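Local atomic coordinates of AmbC (PDB entry 5O15), a protein that probably carries out dehydration and then ring closure as the bifunctional dehydratase-cyclase domain of a polyketide synthase in ambruticin biosynthesis. Residues Lys18-Ser23 / Gln205-His210; Leu83-Pro88 / Phe240-Val245; Arg112-His117 / Gly134-Ala139; Arg256-Val261 / Ser273-Asp278. All coordinates share one frame; numbering follows the deposited sequence. Where two conformers were deposited one is given.

AmbC folds as a double hotdog, and the four contacts follow it from one half to the other. Contact 3 belongs to the first hotdog and contact 4 to the second, with centres 22 Å apart. Contacts 1 and 2 tie the halves together: contact 2 by strand pairing, contact 1 by loops, 19 Å between centres. Contact 2 touches both hairpins, through Leu-83 CD1 on Phe-114 CZ at 3.9 Å and Trp-242 CZ3 on Ile-274 CD1 at 4.0 Å. Contact 1 reaches contact 4 where Leu-209 CD2 lies 3.9 Å from Leu-276 CD1. Its second segment leads into helix 211-225, which, as in related dehydratases, probably contributes to the active site.

Contact 1: residues Lys18-Ser23 / Gln205-His210; sequences KHPWLS and QDFGLH
Asp-206 O takes a 2.8 Å hydrogen bond from a water that also donates to Lys-18 O, so one solvent molecule ties the two loops together. Beside that bridge, Pro-20 CD comes within 3.1 Å of Asp-206 O, and Pro-20 CG packs on Asp-206 CB. The same CG sits over the centre of the Phe-207 ring in a CH-pi contact, 3.8 Å from the centroid. Phe-207 then presents its edge to Trp-21, whose CG, anti to the carbonyl carbon (chi1 -65°), starts the indole toward it: Phe-207 CE1 lies 3.8 Å from Trp-21 CZ2, the planes 75° apart. The Trp-21 side chain also touches Ala-63 and Leu-40. His-19 completes the aromatic cluster, its ring nearly perpendicular to that of Phe-207. Both its nitrogens are engaged: ND1 accepts from Trp-21 N at 3.0 Å, and NE2 bonds to Glu-66 OE2, which fixes the ring's rotation. Glu-66, on helix 61-75, also binds the backbone N atoms of Gly-208 and Leu-209, so it holds both loops at once. An alanine in place of Trp-21 would probably open a gap beside Phe-207 and leave that ring's edge without its aromatic face. Such loop packing against the central helix of the first hotdog joins the two halves of the double hotdog fold.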
loop_
_atom_site.group_PDB
_atom_site.type_symbol
_atom_site.label_atom_id
_atom_site.label_comp_id
_atom_site.label_asym_id
_atom_site.label_seq_id
_atom_site.Cartn_x
_atom_site.Cartn_y
_atom_site.Cartn_z
ATOM N N LYS A 18 -0.345 -17.470 -9.212
ATOM C CA LYS A 18 0.629 -17.652 -8.147
ATOM C C LYS A 18 0.925 -16.291 -7.538
ATOM O O LYS A 18 0.442 -15.266 -8.026
ATOM C CB LYS A 18 1.914 -18.281 -8.706
ATOM C CG LYS A 18 2.990 -18.636 -7.667
ATOM C CD LYS A 18 2.421 -19.405 -6.458
ATOM C CE LYS A 18 3.515 -19.810 -5.484
ATOM N NZ LYS A 18 4.130 -18.653 -4.768
ATOM N N HIS A 19 1.727 -16.269 -6.479
ATOM C CA HIS A 19 2.094 -15.030 -5.825
ATOM C C HIS A 19 3.483 -15.193 -5.233
ATOM O O HIS A 19 3.818 -16.281 -4.755
ATOM C CB HIS A 19 1.115 -14.719 -4.690
ATOM C CG HIS A 19 1.231 -13.320 -4.207
ATOM N ND1 HIS A 19 2.132 -12.939 -3.235
ATOM C CD2 HIS A 19 0.625 -12.188 -4.631
ATOM C CE1 HIS A 19 2.044 -11.635 -3.055
ATOM N NE2 HIS A 19 1.138 -11.156 -3.891
ATOM N N PRO A 20 4.294 -14.134 -5.201
ATOM C CA PRO A 20 5.649 -14.279 -4.655
ATOM C C PRO A 20 5.698 -14.626 -3.198
ATOM O O PRO A 20 6.717 -15.169 -2.754
ATOM C CB PRO A 20 6.276 -12.897 -4.880
ATOM C CG PRO A 20 5.502 -12.277 -5.950
ATOM C CD PRO A 20 4.125 -12.844 -5.898
ATOM N N TRP A 21 4.655 -14.298 -2.438
ATOM C CA TRP A 21 4.672 -14.390 -0.989
ATOM C C TRP A 21 3.631 -15.343 -0.426
ATOM O O TRP A 21 3.549 -15.498 0.804
ATOM C CB TRP A 21 4.428 -13.010 -0.380
ATOM C CG TRP A 21 5.496 -11.997 -0.644
ATOM C CD1 TRP A 21 6.785 -12.215 -1.027
ATOM C CD2 TRP A 21 5.348 -10.590 -0.524
ATOM N NE1 TRP A 21 7.459 -11.023 -1.137
ATOM C CE2 TRP A 21 6.591 -10.016 -0.813
ATOM C CE3 TRP A 21 4.287 -9.760 -0.170
ATOM C CZ2 TRP A 21 6.794 -8.667 -0.773
ATOM C CZ3 TRP A 21 4.492 -8.415 -0.130
ATOM C CH2 TRP A 21 5.734 -7.876 -0.425
ATOM N N LEU A 22 2.799 -15.935 -1.264
ATOM C CA LEU A 22 1.780 -16.877 -0.816
ATOM C C LEU A 22 1.918 -18.095 -1.703
ATOM O O LEU A 22 1.847 -17.983 -2.935
ATOM C CB LEU A 22 0.382 -16.257 -0.904
ATOM C CG LEU A 22 0.101 -15.077 0.040
ATOM C CD1 LEU A 22 -1.241 -14.433 -0.236
ATOM C CD2 LEU A 22 0.199 -15.460 1.478
ATOM N N SER A 23 2.156 -19.248 -1.072
ATOM C CA SER A 23 2.450 -20.484 -1.779
ATOM C C SER A 23 1.364 -21.529 -1.619
ATOM O O SER A 23 1.401 -22.555 -2.314
ATOM C CB SER A 23 3.763 -21.088 -1.270
ATOM O OG SER A 23 3.654 -21.439 0.091
ATOM N N GLN A 205 5.420 -7.703 -12.486
ATOM C CA GLN A 205 4.444 -8.614 -13.066
ATOM C C GLN A 205 4.066 -9.765 -12.146
ATOM O O GLN A 205 3.066 -10.433 -12.417
ATOM C CB GLN A 205 4.995 -9.161 -14.384
ATOM C CG GLN A 205 6.373 -9.805 -14.245
ATOM C CD GLN A 205 6.969 -10.178 -15.587
ATOM O OE1 GLN A 205 6.250 -10.550 -16.511
ATOM N NE2 GLN A 205 8.285 -10.056 -15.708
ATOM N N ASP A 206 4.829 -10.007 -11.071
ATOM C CA ASP A 206 4.553 -11.102 -10.155
ATOM C C ASP A 206 3.520 -10.728 -9.097
ATOM O O ASP A 206 2.966 -11.622 -8.444
ATOM C CB ASP A 206 5.849 -11.538 -9.456
ATOM C CG ASP A 206 6.932 -12.021 -10.424
ATOM O OD1 ASP A 206 6.619 -12.489 -11.540
ATOM O OD2 ASP A 206 8.119 -11.933 -10.048
ATOM N N PHE A 207 3.256 -9.440 -8.906
ATOM C CA PHE A 207 2.354 -8.965 -7.871
ATOM C C PHE A 207 1.033 -8.539 -8.498
ATOM O O PHE A 207 0.956 -8.237 -9.686
ATOM C CB PHE A 207 2.978 -7.768 -7.125
ATOM C CG PHE A 207 4.159 -8.130 -6.251
ATOM C CD1 PHE A 207 3.948 -8.556 -4.951
ATOM C CD2 PHE A 207 5.449 -8.087 -6.723
ATOM C CE1 PHE A 207 5.014 -8.897 -4.143
ATOM C CE2 PHE A 207 6.510 -8.444 -5.913
ATOM C CZ PHE A 207 6.287 -8.841 -4.623
ATOM N N GLY A 208 -0.004 -8.485 -7.671
ATOM C CA GLY A 208 -1.228 -7.849 -8.107
ATOM C C GLY A 208 -0.991 -6.364 -8.332
ATOM O O GLY A 208 -1.192 -5.840 -9.435
ATOM N N LEU A 209 -0.558 -5.676 -7.284
ATOM C CA LEU A 209 -0.074 -4.312 -7.371
ATOM C C LEU A 209 1.161 -4.218 -6.492
ATOM O O LEU A 209 1.071 -4.299 -5.262
ATOM C CB LEU A 209 -1.159 -3.333 -6.959
ATOM C CG LEU A 209 -0.759 -1.863 -7.040
ATOM C CD1 LEU A 209 -0.236 -1.468 -8.425
ATOM C CD2 LEU A 209 -1.925 -0.996 -6.654
ATOM N N HIS A 210 2.327 -4.095 -7.131
ATOM C CA HIS A 210 3.560 -4.122 -6.386
ATOM C C HIS A 210 3.465 -3.108 -5.248
ATOM O O HIS A 210 3.155 -1.927 -5.486
ATOM C CB HIS A 210 4.715 -3.730 -7.311
ATOM C CG HIS A 210 6.063 -4.024 -6.759
ATOM N ND1 HIS A 210 6.566 -3.371 -5.655
ATOM C CD2 HIS A 210 7.026 -4.890 -7.163
ATOM C CE1 HIS A 210 7.797 -3.798 -5.417
ATOM N NE2 HIS A 210 8.103 -4.715 -6.324
HETATM O O HOH W 1 0.319 -12.388 -7.991
#

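Contact 2: residues Leu83-Pro88 / Phe240-Val245; sequences LTIEAP and FAWSDV
The seam of the double hotdog runs between Leu-83 and Trp-242, where a strand of the first half pairs antiparallel with one of the second. Leu-83 and Trp-242 form a hydrogen-bonded pair: Leu-83 N reaches Trp-242 O at 2.9 Å, and Trp-242 N reaches Leu-83 O at 2.8 Å. Thr-84 and Ala-241 follow as a non-hydrogen-bonded pair, and Ile-85 N closes the ladder on Phe-240 O at 2.9 Å in an almost straight bond (176°). Phe-240 and Ala-241 form a classic bulge opposite Arg-291 of the next strand.

On the buried face, with CG anti to the backbone N (chi1 -175°), Leu-83 runs alongside Trp-242 in the same direction, its CD2 4.1 Å from Trp-242 CD1. Ile-85 CD1 approaches the indole at its edge, 4.3 Å from Trp-242 NE1. Ala-68, Thr-62 and Val-65 of helix 61-75 pack against this face. On the other side of strand 236-247, strand 283-295 continues the pairing. The pairing of strand 79-85 with strand 236-247 thus joins the first hotdog to the second side by side, as in double hotdog folds.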
loop_
_atom_site.group_PDB
_atom_site.type_symbol
_atom_site.label_atom_id
_atom_site.label_comp_id
_atom_site.label_asym_id
_atom_site.label_seq_id
_atom_site.Cartn_x
_atom_site.Cartn_y
_atom_site.Cartn_z
ATOM N N LEU A 83 -9.710 -2.238 5.330
ATOM C CA LEU A 83 -8.489 -2.785 5.884
ATOM C C LEU A 83 -8.010 -1.827 6.965
ATOM O O LEU A 83 -7.884 -0.623 6.732
ATOM C CB LEU A 83 -7.431 -2.988 4.787
ATOM C CG LEU A 83 -6.136 -3.684 5.251
ATOM C CD1 LEU A 83 -5.459 -4.472 4.132
ATOM C CD2 LEU A 83 -5.128 -2.768 5.901
ATOM N N THR A 84 -7.749 -2.364 8.139
ATOM C CA THR A 84 -7.156 -1.638 9.244
ATOM C C THR A 84 -5.798 -2.252 9.513
ATOM O O THR A 84 -5.650 -3.475 9.474
ATOM C CB THR A 84 -8.015 -1.739 10.506
ATOM O OG1 THR A 84 -9.328 -1.248 10.223
ATOM C CG2 THR A 84 -7.414 -0.899 11.632
ATOM N N ILE A 85 -4.802 -1.394 9.713
ATOM C CA ILE A 85 -3.471 -1.835 10.087
ATOM C C ILE A 85 -3.388 -1.775 11.607
ATOM O O ILE A 85 -3.617 -0.730 12.210
ATOM C CB ILE A 85 -2.387 -0.981 9.425
ATOM C CG1 ILE A 85 -2.552 -1.073 7.898
ATOM C CG2 ILE A 85 -1.027 -1.461 9.892
ATOM C CD1 ILE A 85 -1.590 -0.227 7.108
ATOM N N GLU A 86 -3.052 -2.891 12.227
ATOM C CA GLU A 86 -3.009 -2.976 13.685
ATOM C C GLU A 86 -1.607 -2.887 14.252
ATOM O O GLU A 86 -1.417 -2.311 15.334
ATOM C CB GLU A 86 -3.638 -4.287 14.157
ATOM C CG GLU A 86 -5.094 -4.415 13.831
ATOM C CD GLU A 86 -5.745 -5.550 14.561
ATOM O OE1 GLU A 86 -5.044 -6.302 15.284
ATOM O OE2 GLU A 86 -6.965 -5.657 14.417
ATOM N N ALA A 87 -0.634 -3.500 13.584
ATOM C CA ALA A 87 0.756 -3.466 14.036
ATOM C C ALA A 87 1.691 -3.647 12.857
ATOM O O ALA A 87 1.407 -4.479 11.984
ATOM C CB ALA A 87 0.980 -4.621 15.016
ATOM N N PRO A 88 2.824 -2.955 12.848
ATOM C CA PRO A 88 3.773 -3.096 11.735
ATOM C C PRO A 88 4.482 -4.443 11.779
ATOM O O PRO A 88 4.496 -5.161 12.776
ATOM C CB PRO A 88 4.764 -1.951 11.950
ATOM C CG PRO A 88 4.684 -1.657 13.408
ATOM C CD PRO A 88 3.280 -1.979 13.850
ATOM N N PHE A 240 -3.100 3.990 8.417
ATOM C CA PHE A 240 -3.725 3.069 9.350
ATOM C C PHE A 240 -5.005 2.431 8.836
ATOM O O PHE A 240 -5.444 1.440 9.420
ATOM C CB PHE A 240 -3.976 3.713 10.724
ATOM C CG PHE A 240 -5.014 4.796 10.716
ATOM C CD1 PHE A 240 -6.348 4.497 10.940
ATOM C CD2 PHE A 240 -4.642 6.110 10.510
ATOM C CE1 PHE A 240 -7.296 5.484 10.934
ATOM C CE2 PHE A 240 -5.580 7.108 10.506
ATOM C CZ PHE A 240 -6.918 6.792 10.723
ATOM N N ALA A 241 -5.581 2.917 7.741
ATOM C CA ALA A 241 -6.817 2.344 7.241
ATOM C C ALA A 241 -6.972 2.619 5.760
ATOM O O ALA A 241 -6.552 3.669 5.267
ATOM C CB ALA A 241 -8.036 2.861 7.991
ATOM N N TRP A 242 -7.571 1.667 5.067
ATOM C CA TRP A 242 -7.899 1.744 3.662
ATOM C C TRP A 242 -9.339 1.297 3.487
ATOM O O TRP A 242 -9.838 0.427 4.228
ATOM C CB TRP A 242 -7.019 0.813 2.834
ATOM C CG TRP A 242 -5.570 1.105 2.880
ATOM C CD1 TRP A 242 -4.700 0.833 3.890
ATOM C CD2 TRP A 242 -4.803 1.741 1.854
ATOM N NE1 TRP A 242 -3.439 1.240 3.550
ATOM C CE2 TRP A 242 -3.470 1.793 2.300
ATOM C CE3 TRP A 242 -5.121 2.220 0.588
ATOM C CZ2 TRP A 242 -2.455 2.352 1.546
ATOM C CZ3 TRP A 242 -4.109 2.776 -0.179
ATOM C CH2 TRP A 242 -2.784 2.852 0.311
ATOM N N SER A 243 -10.013 1.867 2.490
ATOM C CA SER A 243 -11.381 1.483 2.151
ATOM C C SER A 243 -11.508 1.312 0.647
ATOM O O SER A 243 -10.881 2.055 -0.122
ATOM C CB SER A 243 -12.405 2.533 2.606
ATOM O OG SER A 243 -12.334 2.763 3.998
ATOM N N ASP A 244 -12.326 0.354 0.229
ATOM C CA ASP A 244 -12.735 0.203 -1.149
ATOM C C ASP A 244 -11.556 0.167 -2.114
ATOM O O ASP A 244 -11.423 1.015 -3.018
ATOM C CB ASP A 244 -13.726 1.286 -1.543
ATOM C CG ASP A 244 -15.033 1.124 -0.839
ATOM O OD1 ASP A 244 -15.464 -0.018 -0.566
ATOM O OD2 ASP A 244 -15.610 2.167 -0.528
ATOM N N VAL A 245 -10.693 -0.815 -1.944
ATOM C CA VAL A 245 -9.512 -0.981 -2.797
ATOM C C VAL A 245 -9.795 -2.108 -3.774
ATOM O O VAL A 245 -10.050 -3.259 -3.351
ATOM C CB VAL A 245 -8.266 -1.314 -1.978
ATOM C CG1 VAL A 245 -7.059 -1.292 -2.888
ATOM C CG2 VAL A 245 -8.081 -0.352 -0.834
#

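Contact 3: residues Arg112-His117 / Gly134-Ala139; sequences RGFAVH and GVLGAA
Phe-114 has CG between its backbone N and carbonyl carbon (chi1 74°), and with chi2 at -89° the ring turns across the backbone of Gly-134. Leu-136 has CG anti to its carbonyl carbon (chi1 -53°), and its CD2 meets Phe-114 CD1 at 3.6 Å. Gly-134 N lies over one face of the phenyl ring, offset toward the rim, while Phe-114 CE1 comes within 3.3 Å of Val-135 N. The lack of a side chain on Gly-134 matters here, because a beta carbon would clash with Phe-114 CE1.

Main-chain bonds hold the two residues in register: Phe-114 N to Gly-134 O at 2.9 Å and Gly-134 N to Phe-114 O at 3.0 Å. Further along, Leu-136 N bonds to Arg-112 O at 2.8 Å, and Arg-112 N returns the pairing to Leu-136 O. An alanine at Phe-114 would probably leave the Gly-134 peptide and Leu-136 CD2 without their aromatic cover and open a gap next to helix 61-75. Arg-112 sends its guanidinium away from the pair, where NH1 meets Asp-32 OD1 and Glu-104 O.

The two strands form a markedly twisted antiparallel hairpin. Strand 96-103 flanks it beyond 112-120 and strand 79-85 beyond 129-137, while Ala-68 and Val-75 of helix 61-75 pack against the face carrying Phe-114 and Leu-136.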
loop_
_atom_site.group_PDB
_atom_site.type_symbol
_atom_site.label_atom_id
_atom_site.label_comp_id
_atom_site.label_asym_id
_atom_site.label_seq_id
_atom_site.Cartn_x
_atom_site.Cartn_y
_atom_site.Cartn_z
ATOM N N ARG A 112 -16.684 -10.978 3.465
ATOM C CA ARG A 112 -15.889 -11.905 4.260
ATOM C C ARG A 112 -14.889 -11.149 5.117
ATOM O O ARG A 112 -14.106 -10.328 4.586
ATOM C CB ARG A 112 -15.094 -12.896 3.421
ATOM C CG ARG A 112 -15.903 -13.875 2.578
ATOM C CD ARG A 112 -14.990 -14.748 1.792
ATOM N NE ARG A 112 -15.636 -15.725 0.943
ATOM C CZ ARG A 112 -15.888 -16.974 1.308
ATOM N NH1 ARG A 112 -15.551 -17.390 2.522
ATOM N NH2 ARG A 112 -16.466 -17.809 0.451
ATOM N N GLY A 113 -14.826 -11.424 6.409
ATOM C CA GLY A 113 -13.721 -10.900 7.195
ATOM C C GLY A 113 -12.411 -11.564 6.826
ATOM O O GLY A 113 -12.356 -12.659 6.279
ATOM N N PHE A 114 -11.305 -10.858 7.093
ATOM C CA PHE A 114 -9.991 -11.440 6.876
ATOM C C PHE A 114 -9.013 -10.860 7.885
ATOM O O PHE A 114 -9.268 -9.819 8.485
ATOM C CB PHE A 114 -9.481 -11.208 5.439
ATOM C CG PHE A 114 -9.047 -9.798 5.190
ATOM C CD1 PHE A 114 -9.930 -8.844 4.757
ATOM C CD2 PHE A 114 -7.729 -9.433 5.437
ATOM C CE1 PHE A 114 -9.527 -7.540 4.560
ATOM C CE2 PHE A 114 -7.292 -8.090 5.217
ATOM C CZ PHE A 114 -8.198 -7.182 4.814
ATOM N N ALA A 115 -7.871 -11.508 8.024
ATOM C CA ALA A 115 -6.765 -10.985 8.822
ATOM C C ALA A 115 -5.454 -11.406 8.173
ATOM O O ALA A 115 -5.400 -12.423 7.486
ATOM C CB ALA A 115 -6.800 -11.443 10.282
ATOM N N VAL A 116 -4.398 -10.615 8.389
ATOM C CA VAL A 116 -3.054 -10.906 7.898
ATOM C C VAL A 116 -2.135 -10.997 9.100
ATOM O O VAL A 116 -2.114 -10.083 9.928
ATOM C CB VAL A 116 -2.565 -9.792 6.958
ATOM C CG1 VAL A 116 -1.176 -10.110 6.450
ATOM C CG2 VAL A 116 -3.561 -9.597 5.836
ATOM N N HIS A 117 -1.326 -12.065 9.159
ATOM C CA HIS A 117 -0.465 -12.360 10.298
ATOM C C HIS A 117 0.912 -12.758 9.814
ATOM O O HIS A 117 1.070 -13.223 8.686
ATOM C CB HIS A 117 -1.007 -13.578 11.020
ATOM C CG HIS A 117 -2.483 -13.642 11.021
ATOM N ND1 HIS A 117 -3.172 -13.191 12.098
ATOM C CD2 HIS A 117 -3.405 -14.039 10.106
ATOM C CE1 HIS A 117 -4.463 -13.395 11.923
ATOM N NE2 HIS A 117 -4.635 -13.895 10.706
ATOM N N GLY A 134 -9.718 -6.853 8.191
ATOM C CA GLY A 134 -10.671 -6.097 7.425
ATOM C C GLY A 134 -11.766 -6.960 6.874
ATOM O O GLY A 134 -12.078 -8.033 7.407
ATOM N N VAL A 135 -12.353 -6.497 5.783
ATOM C CA VAL A 135 -13.479 -7.148 5.146
ATOM C C VAL A 135 -13.269 -7.090 3.639
ATOM O O VAL A 135 -12.871 -6.035 3.105
ATOM C CB VAL A 135 -14.800 -6.453 5.532
ATOM C CG1 VAL A 135 -15.971 -7.092 4.827
ATOM C CG2 VAL A 135 -14.983 -6.427 7.035
ATOM N N LEU A 136 -13.486 -8.201 2.947
ATOM C CA LEU A 136 -13.536 -8.334 1.494
ATOM C C LEU A 136 -14.974 -8.230 1.019
ATOM O O LEU A 136 -15.893 -8.696 1.726
ATOM C CB LEU A 136 -12.938 -9.673 1.074
ATOM C CG LEU A 136 -11.540 -9.982 1.615
ATOM C CD1 LEU A 136 -11.080 -11.399 1.210
ATOM C CD2 LEU A 136 -10.520 -8.921 1.166
ATOM N N GLY A 137 -15.206 -7.723 -0.179
ATOM C CA GLY A 137 -16.573 -7.554 -0.611
ATOM C C GLY A 137 -16.696 -7.139 -2.049
ATOM O O GLY A 137 -15.767 -7.269 -2.844
ATOM N N ALA A 138 -17.876 -6.633 -2.372
ATOM C CA ALA A 138 -18.186 -6.162 -3.715
ATOM C C ALA A 138 -17.414 -4.885 -4.042
ATOM O O ALA A 138 -17.043 -4.115 -3.159
ATOM C CB ALA A 138 -19.693 -5.917 -3.830
ATOM N N ALA A 139 -17.195 -4.643 -5.342
ATOM C CA ALA A 139 -16.386 -3.506 -5.759
ATOM C C ALA A 139 -17.230 -2.235 -5.779
ATOM O O ALA A 139 -18.437 -2.275 -6.048
ATOM C CB ALA A 139 -15.802 -3.748 -7.142
#

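Contact 4: residues Arg256-Val261 / Ser273-Asp278; sequences RARVEV and SIELAD
Arg-258 and Glu-275 carry the outer face of an antiparallel beta hairpin in the second hotdog. Their side chains lie alongside each other, pointing the same way, and Arg-258 NH1 makes a salt bridge to Glu-275 OE2 at 2.7 Å. The oxygen lies at the edge of the guanidinium, in its plane, and the nitrogen meets it nearly in line with the C-O bond; the two planes are 66° apart. The same guanidinium reaches Glu-260 within its own strand: NH2 is 2.9 Å from Glu-260 OE1, while NH1 stands above the carboxylate plane, 3.2 Å from Glu-260 OE2. One arginine thus lies between two carboxylates, which probably eases their mutual repulsion. Extended from CG to NE, with CG anti to the backbone N (chi1 179°), Arg-258 reaches far enough for both.

Tyr-191 and Trp-147 position these groups from outside: Tyr-191 OH bonds to Arg-258 NE, and Trp-147 NE1 to Glu-275 OE1. Paired backbone bonds set the register, among them Arg-258 N to Glu-275 O at 2.9 Å. The opposite face is apolar: Ala-257 CB meets Leu-276 CD2 at 3.6 Å, and Ile-274 packs on helix 211-225.

Two waters complete the polar face. One donates to Arg-258 O and Glu-275 OE2 and accepts from Ser-273 OG; the other donates to Glu-260 OE2, and also to Ser-273 OG at 2.6 Å.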
loop_
_atom_site.group_PDB
_atom_site.type_symbol
_atom_site.label_atom_id
_atom_site.label_comp_id
_atom_site.label_asym_id
_atom_site.label_seq_id
_atom_site.Cartn_x
_atom_site.Cartn_y
_atom_site.Cartn_z
ATOM N N ARG A 256 0.012 6.288 -14.049
ATOM C CA ARG A 256 -0.378 7.628 -13.651
ATOM C C ARG A 256 -1.351 7.537 -12.488
ATOM O O ARG A 256 -2.133 6.593 -12.391
ATOM C CB ARG A 256 -0.974 8.431 -14.793
ATOM C CG ARG A 256 0.083 8.887 -15.760
ATOM C CD ARG A 256 -0.464 9.700 -16.888
ATOM N NE ARG A 256 0.636 10.175 -17.724
ATOM C CZ ARG A 256 0.507 10.653 -18.948
ATOM N NH1 ARG A 256 -0.684 10.766 -19.505
ATOM N NH2 ARG A 256 1.579 11.047 -19.639
ATOM N N ALA A 257 -1.275 8.517 -11.588
ATOM C CA ALA A 257 -2.058 8.536 -10.374
ATOM C C ALA A 257 -2.749 9.876 -10.230
ATOM O O ALA A 257 -2.198 10.936 -10.557
ATOM C CB ALA A 257 -1.154 8.330 -9.161
ATOM N N ARG A 258 -3.946 9.802 -9.651
ATOM C CA ARG A 258 -4.713 10.933 -9.169
ATOM C C ARG A 258 -5.005 10.673 -7.698
ATOM O O ARG A 258 -5.665 9.680 -7.357
ATOM C CB ARG A 258 -6.016 11.104 -9.944
ATOM C CG ARG A 258 -6.860 12.252 -9.470
ATOM C CD ARG A 258 -8.167 12.323 -10.229
ATOM N NE ARG A 258 -8.965 13.468 -9.797
ATOM C CZ ARG A 258 -9.920 13.426 -8.867
ATOM N NH1 ARG A 258 -10.242 12.290 -8.261
ATOM N NH2 ARG A 258 -10.579 14.536 -8.561
ATOM N N VAL A 259 -4.514 11.535 -6.828
ATOM C CA VAL A 259 -4.683 11.416 -5.387
ATOM C C VAL A 259 -5.462 12.650 -4.959
ATOM O O VAL A 259 -4.950 13.770 -5.003
ATOM C CB VAL A 259 -3.329 11.324 -4.675
ATOM C CG1 VAL A 259 -3.546 11.179 -3.179
ATOM C CG2 VAL A 259 -2.512 10.188 -5.187
ATOM N N GLU A 260 -6.697 12.448 -4.533
ATOM C CA GLU A 260 -7.587 13.533 -4.158
ATOM C C GLU A 260 -7.660 13.637 -2.644
ATOM O O GLU A 260 -8.172 12.731 -1.976
ATOM C CB GLU A 260 -8.971 13.344 -4.764
ATOM C CG GLU A 260 -9.889 14.500 -4.454
ATOM C CD GLU A 260 -11.016 14.631 -5.445
ATOM O OE1 GLU A 260 -11.224 15.755 -5.956
ATOM O OE2 GLU A 260 -11.670 13.618 -5.741
ATOM N N VAL A 261 -7.128 14.739 -2.121
ATOM C CA VAL A 261 -7.015 14.918 -0.685
ATOM C C VAL A 261 -8.354 15.359 -0.123
ATOM O O VAL A 261 -8.993 16.276 -0.647
ATOM C CB VAL A 261 -5.900 15.920 -0.364
ATOM C CG1 VAL A 261 -5.724 16.082 1.115
ATOM C CG2 VAL A 261 -4.615 15.453 -0.997
ATOM N N SER A 273 -8.331 9.769 -1.612
ATOM C CA SER A 273 -8.617 8.684 -2.541
ATOM C C SER A 273 -7.462 8.566 -3.524
ATOM O O SER A 273 -6.724 9.537 -3.767
ATOM C CB SER A 273 -9.923 8.937 -3.319
ATOM O OG SER A 273 -9.795 10.088 -4.155
ATOM N N ILE A 274 -7.305 7.386 -4.100
ATOM C CA ILE A 274 -6.236 7.122 -5.060
ATOM C C ILE A 274 -6.830 6.438 -6.264
ATOM O O ILE A 274 -7.511 5.410 -6.115
ATOM C CB ILE A 274 -5.123 6.238 -4.470
ATOM C CG1 ILE A 274 -4.507 6.886 -3.241
ATOM C CG2 ILE A 274 -4.065 5.907 -5.526
ATOM C CD1 ILE A 274 -3.573 5.980 -2.461
ATOM N N GLU A 275 -6.540 6.944 -7.449
ATOM C CA GLU A 275 -6.931 6.305 -8.689
ATOM C C GLU A 275 -5.691 6.128 -9.543
ATOM O O GLU A 275 -4.896 7.065 -9.672
ATOM C CB GLU A 275 -7.967 7.128 -9.436
ATOM C CG GLU A 275 -9.271 7.349 -8.693
ATOM C CD GLU A 275 -9.943 8.546 -9.305
ATOM O OE1 GLU A 275 -10.320 8.465 -10.494
ATOM O OE2 GLU A 275 -9.978 9.616 -8.648
ATOM N N LEU A 276 -5.541 4.959 -10.151
ATOM C CA LEU A 276 -4.361 4.613 -10.939
ATOM C C LEU A 276 -4.771 4.185 -12.335
ATOM O O LEU A 276 -5.710 3.401 -12.502
ATOM C CB LEU A 276 -3.592 3.484 -10.249
ATOM C CG LEU A 276 -3.181 3.777 -8.807
ATOM C CD1 LEU A 276 -2.551 2.575 -8.146
ATOM C CD2 LEU A 276 -2.220 4.960 -8.724
ATOM N N ALA A 277 -4.037 4.685 -13.325
ATOM C CA ALA A 277 -4.255 4.404 -14.727
ATOM C C ALA A 277 -2.982 3.883 -15.378
ATOM O O ALA A 277 -1.873 4.320 -15.057
ATOM C CB ALA A 277 -4.721 5.671 -15.451
ATOM N N ASP A 278 -3.158 2.979 -16.331
ATOM C CA ASP A 278 -2.049 2.436 -17.098
ATOM C C ASP A 278 -1.599 3.389 -18.193
ATOM O O ASP A 278 -2.173 4.458 -18.403
ATOM C CB ASP A 278 -2.360 1.036 -17.633
ATOM C CG ASP A 278 -3.379 1.001 -18.771
ATOM O OD1 ASP A 278 -3.590 2.011 -19.471
ATOM O OD2 ASP A 278 -3.949 -0.116 -18.948
HETATM O O HOH W 2 -8.414 9.982 -6.571
HETATM O O HOH W 3 -12.059 11.390 -4.342
#